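Local coordinates for protein Alpha/beta hydrolase (Novosphingobium aromaticivorans, PDB 3BWX) that is probably a hydrolase of the alpha/beta hydrolase fold, though its substrate is not established, at residues Arg160-Ser165 with Lys183-Leu188; Pro36-Asn41 with Glu140-Tyr145. The protein carries 1 engineered substitution. All blocks are in the same frame, centred on the assembly; numbering follows the deposited sequence.

Contact 1. Residues Arg160-Ser165 with Lys183-Leu188; sequences RALQES and KRIMVL. With EDO (1,2-ethanediol), chain O.
R160 NH1 gives a hydrogen bond to Q163 OE1 at 2.9 Å along helix 155-166, while L162 of the same helix faces I185 and M186. At an N-H...O angle of 150° the bond is somewhat bent, and its donor stands 28° off the carbonyl plane of Q163. R160 also touches I175, and Q163 touches W178, both of helix 175-185. This polar pair takes no direct part in the packing across the contact.

That packing is wholly apolar. L162 and I185 approach tip to tip. L162 CD1 and I185 CD1 are 4.1 Å apart, and L162 CD2 lies equally close to the same I185 methyl. The methyl of I185 thus sits against both branches of the leucine fork. I185 CG1 lies between the backbone N and the carbonyl carbon (chi1 76°), and the extended chain beyond it carries CD1 to the leucine. M186 is present as selenomethionine. Its chain runs alongside L162, the two pointing opposite ways, with M186 SE 4.2 Å from L162 CD1. It bends at the last torsion.

F196 of strand 194-196 also touches L162, I185 and M186. M186 is where helix 175-185 gives way to strand 186-188, so the contact packs helix 155-166 against this junction. Both helices belong to the segment between strands 122-128 and 230-235, where the cap of such hydrolases is usually inserted. R184 forms salt bridges with E46, D47 and D270.

An ethanediol, probably from the crystallisation liquor, lies beside the helix. Its O2 is 2.9 Å from S165 OG and makes a weak bond to A161 O. L162, I185 and M186 are all buried. With no hydrogen bond across the interface, the two segments are joined here by shape and apolar burial, without the directional hold of polar pairs.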
loop_
_atom_site.group_PDB
_atom_site.type_symbol
_atom_site.label_atom_id
_atom_site.label_comp_id
_atom_site.label_asym_id
_atom_site.label_seq_id
_atom_site.Cartn_x
_atom_site.Cartn_y
_atom_site.Cartn_z
ATOM N N ARG A 160 12.127 -2.382 18.734
ATOM C CA ARG A 160 12.671 -3.713 19.029
ATOM C C ARG A 160 11.607 -4.791 18.877
ATOM O O ARG A 160 11.904 -5.892 18.454
ATOM C CB ARG A 160 13.298 -3.725 20.420
ATOM C CG ARG A 160 14.528 -2.828 20.500
ATOM C CD ARG A 160 15.658 -3.402 19.625
ATOM N NE ARG A 160 16.922 -2.664 19.747
ATOM C CZ ARG A 160 17.843 -2.561 18.800
ATOM N NH1 ARG A 160 17.696 -3.132 17.618
ATOM N NH2 ARG A 160 18.926 -1.854 19.027
ATOM N N ALA A 161 10.375 -4.476 19.202
ATOM C CA ALA A 161 9.272 -5.436 19.025
ATOM C C ALA A 161 9.044 -5.734 17.548
ATOM O O ALA A 161 8.734 -6.881 17.175
ATOM C CB ALA A 161 7.971 -4.922 19.694
ATOM N N LEU A 162 9.190 -4.714 16.687
ATOM C CA LEU A 162 9.019 -4.894 15.254
ATOM C C LEU A 162 10.143 -5.700 14.671
ATOM O O LEU A 162 9.905 -6.604 13.870
ATOM C CB LEU A 162 8.873 -3.540 14.564
ATOM C CG LEU A 162 7.599 -2.728 14.877
ATOM C CD1 LEU A 162 7.672 -1.318 14.284
ATOM C CD2 LEU A 162 6.315 -3.453 14.423
ATOM N N GLN A 163 11.369 -5.435 15.098
ATOM C CA GLN A 163 12.509 -6.242 14.676
ATOM C C GLN A 163 12.357 -7.715 15.092
ATOM O O GLN A 163 12.756 -8.616 14.333
ATOM C CB GLN A 163 13.756 -5.665 15.300
ATOM C CG GLN A 163 15.021 -6.318 14.871
ATOM C CD GLN A 163 16.182 -5.751 15.632
ATOM O OE1 GLN A 163 16.021 -5.344 16.798
ATOM N NE2 GLN A 163 17.347 -5.683 14.989
ATOM N N GLU A 164 11.799 -7.944 16.294
ATOM C CA GLU A 164 11.604 -9.308 16.787
ATOM C C GLU A 164 10.716 -10.073 15.808
ATOM O O GLU A 164 10.971 -11.264 15.600
ATOM C CB GLU A 164 10.936 -9.278 18.160
ATOM C CG GLU A 164 10.520 -10.637 18.795
ATOM C CD GLU A 164 9.767 -10.435 20.129
ATOM O OE1 GLU A 164 8.555 -10.223 20.090
ATOM O OE2 GLU A 164 10.391 -10.511 21.190
ATOM N N SER A 165 9.687 -9.456 15.243
ATOM C CA SER A 165 8.786 -10.200 14.337
ATOM C C SER A 165 9.105 -10.068 12.858
ATOM O O SER A 165 8.729 -10.912 12.072
ATOM C CB SER A 165 7.349 -9.846 14.620
ATOM O OG SER A 165 7.083 -8.536 14.131
ATOM N N LYS A 183 7.689 4.594 13.048
ATOM C CA LYS A 183 6.891 5.818 13.053
ATOM C C LYS A 183 5.933 5.848 11.886
ATOM O O LYS A 183 4.923 6.556 11.928
ATOM C CB LYS A 183 7.802 7.066 13.106
ATOM C CG LYS A 183 8.527 7.158 14.439
ATOM C CD LYS A 183 9.055 8.544 14.731
ATOM C CE LYS A 183 7.954 9.411 15.317
ATOM N NZ LYS A 183 8.401 10.819 15.550
ATOM N N ARG A 184 6.230 5.110 10.820
ATOM C CA ARG A 184 5.289 5.054 9.706
ATOM C C ARG A 184 4.029 4.248 9.980
ATOM O O ARG A 184 2.958 4.555 9.411
ATOM C CB ARG A 184 5.935 4.508 8.441
ATOM C CG ARG A 184 6.982 5.394 7.849
ATOM C CD ARG A 184 7.671 4.779 6.684
ATOM N NE ARG A 184 8.663 5.678 6.186
ATOM C CZ ARG A 184 9.405 5.469 5.099
ATOM N NH1 ARG A 184 9.367 4.311 4.456
ATOM N NH2 ARG A 184 10.282 6.387 4.739
ATOM N N ILE A 185 4.128 3.236 10.848
ATOM C CA ILE A 185 3.037 2.299 11.054
ATOM C C ILE A 185 2.378 2.402 12.437
ATOM O O ILE A 185 1.318 1.820 12.680
ATOM C CB ILE A 185 3.496 0.860 10.704
ATOM C CG1 ILE A 185 4.388 0.231 11.775
ATOM C CG2 ILE A 185 4.194 0.852 9.323
ATOM C CD1 ILE A 185 4.808 -1.191 11.352
HETATM N N MSE A 186 3.013 3.162 13.336
HETATM C CA MSE A 186 2.524 3.321 14.689
HETATM C C MSE A 186 2.445 4.794 15.010
HETATM O O MSE A 186 3.027 5.633 14.345
HETATM C CB MSE A 186 3.413 2.581 15.724
HETATM C CG MSE A 186 3.792 1.194 15.343
HETATM SE SE MSE A 186 4.692 0.244 16.747
HETATM C CE MSE A 186 3.185 -0.005 17.870
ATOM N N VAL A 187 1.750 5.098 16.088
ATOM C CA VAL A 187 1.511 6.488 16.494
ATOM C C VAL A 187 1.476 6.599 18.017
ATOM O O VAL A 187 1.046 5.691 18.705
ATOM C CB VAL A 187 0.203 7.005 15.852
ATOM C CG1 VAL A 187 -1.004 6.311 16.436
ATOM C CG2 VAL A 187 0.068 8.489 16.090
ATOM N N LEU A 188 1.956 7.717 18.533
ATOM C CA LEU A 188 1.808 8.021 19.938
ATOM C C LEU A 188 0.380 8.479 20.133
ATOM O O LEU A 188 0.012 9.569 19.694
ATOM C CB LEU A 188 2.787 9.115 20.349
ATOM C CG LEU A 188 2.678 9.598 21.799
ATOM C CD1 LEU A 188 2.901 8.524 22.858
ATOM C CD2 LEU A 188 3.658 10.728 21.954
HETATM C C1 EDO O . 3.758 -6.647 17.861
HETATM O O1 EDO O . 3.816 -7.978 18.390
HETATM C C2 EDO O . 5.113 -6.242 17.273
HETATM O O2 EDO O . 5.574 -7.148 16.249
#

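Contact 2. Residues Pro36-Asn41 with Glu140-Tyr145; sequences PGLTRN and ERIRGY. With EDO (1,2-ethanediol), chain Q.
L38 meets I142 at the tight part of this contact, where L38 CD2 and I142 CG2 are 3.5 Å apart, closer than usual for two methyls. The side chains cross at a slant. With chi1 at 179°, CG of L38 points directly away from the backbone N and carries the fork toward helix 136-145.

The T39 and Y145 side is looser and watered. T39 CG2 lies obliquely against the ring, 3.9 Å from Y145 CE1. T39 OG1 is 3.7 Å from Y145 OH. One water is held by T39 N and Y145 OH, at 3.1 Å from each. A second bonds to R40 NH2, in the plane of the guanidinium, and also to Y145 OH.

The loop follows strand 32-35 and makes a type I turn from G37 to R40, closed by R40 N to G37 O. In alpha/beta hydrolases the loop at this place usually supplies part of the oxyanion hole. L38 lies near the presumed nucleophile elbow, consistent with that role.

Replacing T39 by an alanine removes both OG1 and CG2, and is likely to open a gap beside Y145 CE1 and OH, leaving the ring freer to move.

An ethanediol, probably from the crystallisation liquor, bonds from its O2 to P36 O at 2.8 Å and from its O1 to G37 O, also the turn acceptor. R40 NH1 forms a salt bridge with D44.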
loop_
_atom_site.group_PDB
_atom_site.type_symbol
_atom_site.label_atom_id
_atom_site.label_comp_id
_atom_site.label_asym_id
_atom_site.label_seq_id
_atom_site.Cartn_x
_atom_site.Cartn_y
_atom_site.Cartn_z
ATOM N N PRO A 36 -1.750 2.123 0.103
ATOM C CA PRO A 36 -1.034 1.355 1.117
ATOM C C PRO A 36 -1.561 -0.066 1.322
ATOM O O PRO A 36 -2.624 -0.427 0.842
ATOM C CB PRO A 36 -1.273 2.135 2.424
ATOM C CG PRO A 36 -1.986 3.353 2.061
ATOM C CD PRO A 36 -2.605 3.163 0.715
ATOM N N GLY A 37 -0.767 -0.825 2.065
ATOM C CA GLY A 37 -1.119 -2.142 2.505
ATOM C C GLY A 37 -2.172 -2.152 3.599
ATOM O O GLY A 37 -2.615 -1.121 4.104
ATOM N N LEU A 38 -2.572 -3.358 3.985
ATOM C CA LEU A 38 -3.737 -3.607 4.840
ATOM C C LEU A 38 -3.759 -2.764 6.083
ATOM O O LEU A 38 -4.786 -2.225 6.409
ATOM C CB LEU A 38 -3.784 -5.122 5.180
ATOM C CG LEU A 38 -4.893 -5.641 6.086
ATOM C CD1 LEU A 38 -6.229 -5.601 5.399
ATOM C CD2 LEU A 38 -4.540 -7.098 6.529
ATOM N N THR A 39 -2.669 -2.735 6.831
ATOM C CA THR A 39 -2.565 -2.033 8.117
ATOM C C THR A 39 -1.880 -0.670 8.013
ATOM O O THR A 39 -1.512 -0.087 9.049
ATOM C CB THR A 39 -1.833 -2.884 9.182
ATOM O OG1 THR A 39 -0.514 -3.171 8.708
ATOM C CG2 THR A 39 -2.586 -4.159 9.458
ATOM N N ARG A 40 -1.737 -0.163 6.791
ATOM C CA ARG A 40 -0.807 0.905 6.547
ATOM C C ARG A 40 -1.533 2.178 6.152
ATOM O O ARG A 40 -2.755 2.195 5.964
ATOM C CB ARG A 40 0.199 0.500 5.488
ATOM C CG ARG A 40 0.975 -0.771 5.773
ATOM C CD ARG A 40 1.815 -0.620 7.045
ATOM N NE ARG A 40 2.589 -1.800 7.355
ATOM C CZ ARG A 40 3.765 -2.085 6.800
ATOM N NH1 ARG A 40 4.332 -1.255 5.944
ATOM N NH2 ARG A 40 4.402 -3.200 7.128
ATOM N N ASN A 41 -0.788 3.274 6.116
ATOM C CA ASN A 41 -1.304 4.626 5.930
ATOM C C ASN A 41 -0.360 5.449 4.992
ATOM O O ASN A 41 0.623 4.938 4.397
ATOM C CB ASN A 41 -1.545 5.299 7.300
ATOM C CG ASN A 41 -0.250 5.516 8.062
ATOM O OD1 ASN A 41 0.555 6.362 7.656
ATOM N ND2 ASN A 41 -0.003 4.713 9.109
ATOM N N GLU A 140 -1.472 -16.536 6.603
ATOM C CA GLU A 140 -1.444 -17.036 7.996
ATOM C C GLU A 140 -0.830 -16.023 8.981
ATOM O O GLU A 140 -1.398 -15.740 10.049
ATOM C CB GLU A 140 -0.686 -18.368 8.048
ATOM N N ARG A 141 0.302 -15.428 8.606
ATOM C CA ARG A 141 0.937 -14.427 9.462
ATOM C C ARG A 141 0.023 -13.218 9.645
ATOM O O ARG A 141 -0.117 -12.714 10.753
ATOM C CB ARG A 141 2.309 -13.998 8.910
ATOM N N ILE A 142 -0.657 -12.782 8.585
ATOM C CA ILE A 142 -1.496 -11.582 8.689
ATOM C C ILE A 142 -2.639 -11.793 9.695
ATOM O O ILE A 142 -2.854 -10.993 10.629
ATOM C CB ILE A 142 -2.023 -11.157 7.302
ATOM C CG1 ILE A 142 -0.840 -10.630 6.463
ATOM C CG2 ILE A 142 -3.098 -10.087 7.474
ATOM C CD1 ILE A 142 -1.096 -10.499 4.960
ATOM N N ARG A 143 -3.370 -12.876 9.495
ATOM C CA ARG A 143 -4.415 -13.263 10.409
ATOM C C ARG A 143 -3.894 -13.219 11.854
ATOM O O ARG A 143 -4.609 -12.816 12.777
ATOM C CB ARG A 143 -4.886 -14.676 10.083
ATOM C CG ARG A 143 -5.682 -14.820 8.813
ATOM C CD ARG A 143 -6.442 -16.167 8.826
ATOM N NE ARG A 143 -5.539 -17.334 8.844
ATOM C CZ ARG A 143 -4.949 -17.854 7.764
ATOM N NH1 ARG A 143 -5.158 -17.326 6.557
ATOM N NH2 ARG A 143 -4.151 -18.913 7.886
ATOM N N GLY A 144 -2.642 -13.621 12.042
ATOM C CA GLY A 144 -2.041 -13.662 13.375
ATOM C C GLY A 144 -1.663 -12.346 14.031
ATOM O O GLY A 144 -1.602 -12.272 15.263
ATOM N N TYR A 145 -1.378 -11.304 13.258
ATOM C CA TYR A 145 -0.868 -10.068 13.865
ATOM C C TYR A 145 -1.856 -8.895 13.855
ATOM O O TYR A 145 -1.775 -7.999 14.683
ATOM C CB TYR A 145 0.468 -9.658 13.223
ATOM C CG TYR A 145 0.365 -8.890 11.917
ATOM C CD1 TYR A 145 0.086 -7.508 11.899
ATOM C CD2 TYR A 145 0.576 -9.528 10.710
ATOM C CE1 TYR A 145 -0.009 -6.803 10.699
ATOM C CE2 TYR A 145 0.490 -8.827 9.500
ATOM C CZ TYR A 145 0.204 -7.468 9.506
ATOM O OH TYR A 145 0.130 -6.796 8.312
HETATM C C1 EDO Q . -6.225 -0.828 3.412
HETATM O O1 EDO Q . -5.160 0.070 3.796
HETATM C C2 EDO Q . -6.059 -1.134 1.918
HETATM O O2 EDO Q . -4.867 -1.900 1.688
HETATM O O HOH W 1 -0.176 -4.473 6.208
HETATM O O HOH W 2 2.372 -4.644 8.903
#

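How the contacts relate
Contact 1 is buried and joins elements within the probable cap. Contact 2 is only partly buried, and sets helix 136-145 of the probable cap against the loop after core strand 32-35. Contact 1 is apolar, meeting through methyls and selenium. Contact 2 mixes one tight methyl pair with water-bridged polar groups around an exposed tyrosine. They share no helix or strand, but they touch. N41 ND2 makes a probable hydrogen bond to R184 O at 3.0 Å, and I185 CG2 packs on R40 CD. The 36-41 loop thus meets both 140-145 and 183-188. The centres of the two contacts lie about 13 Å apart.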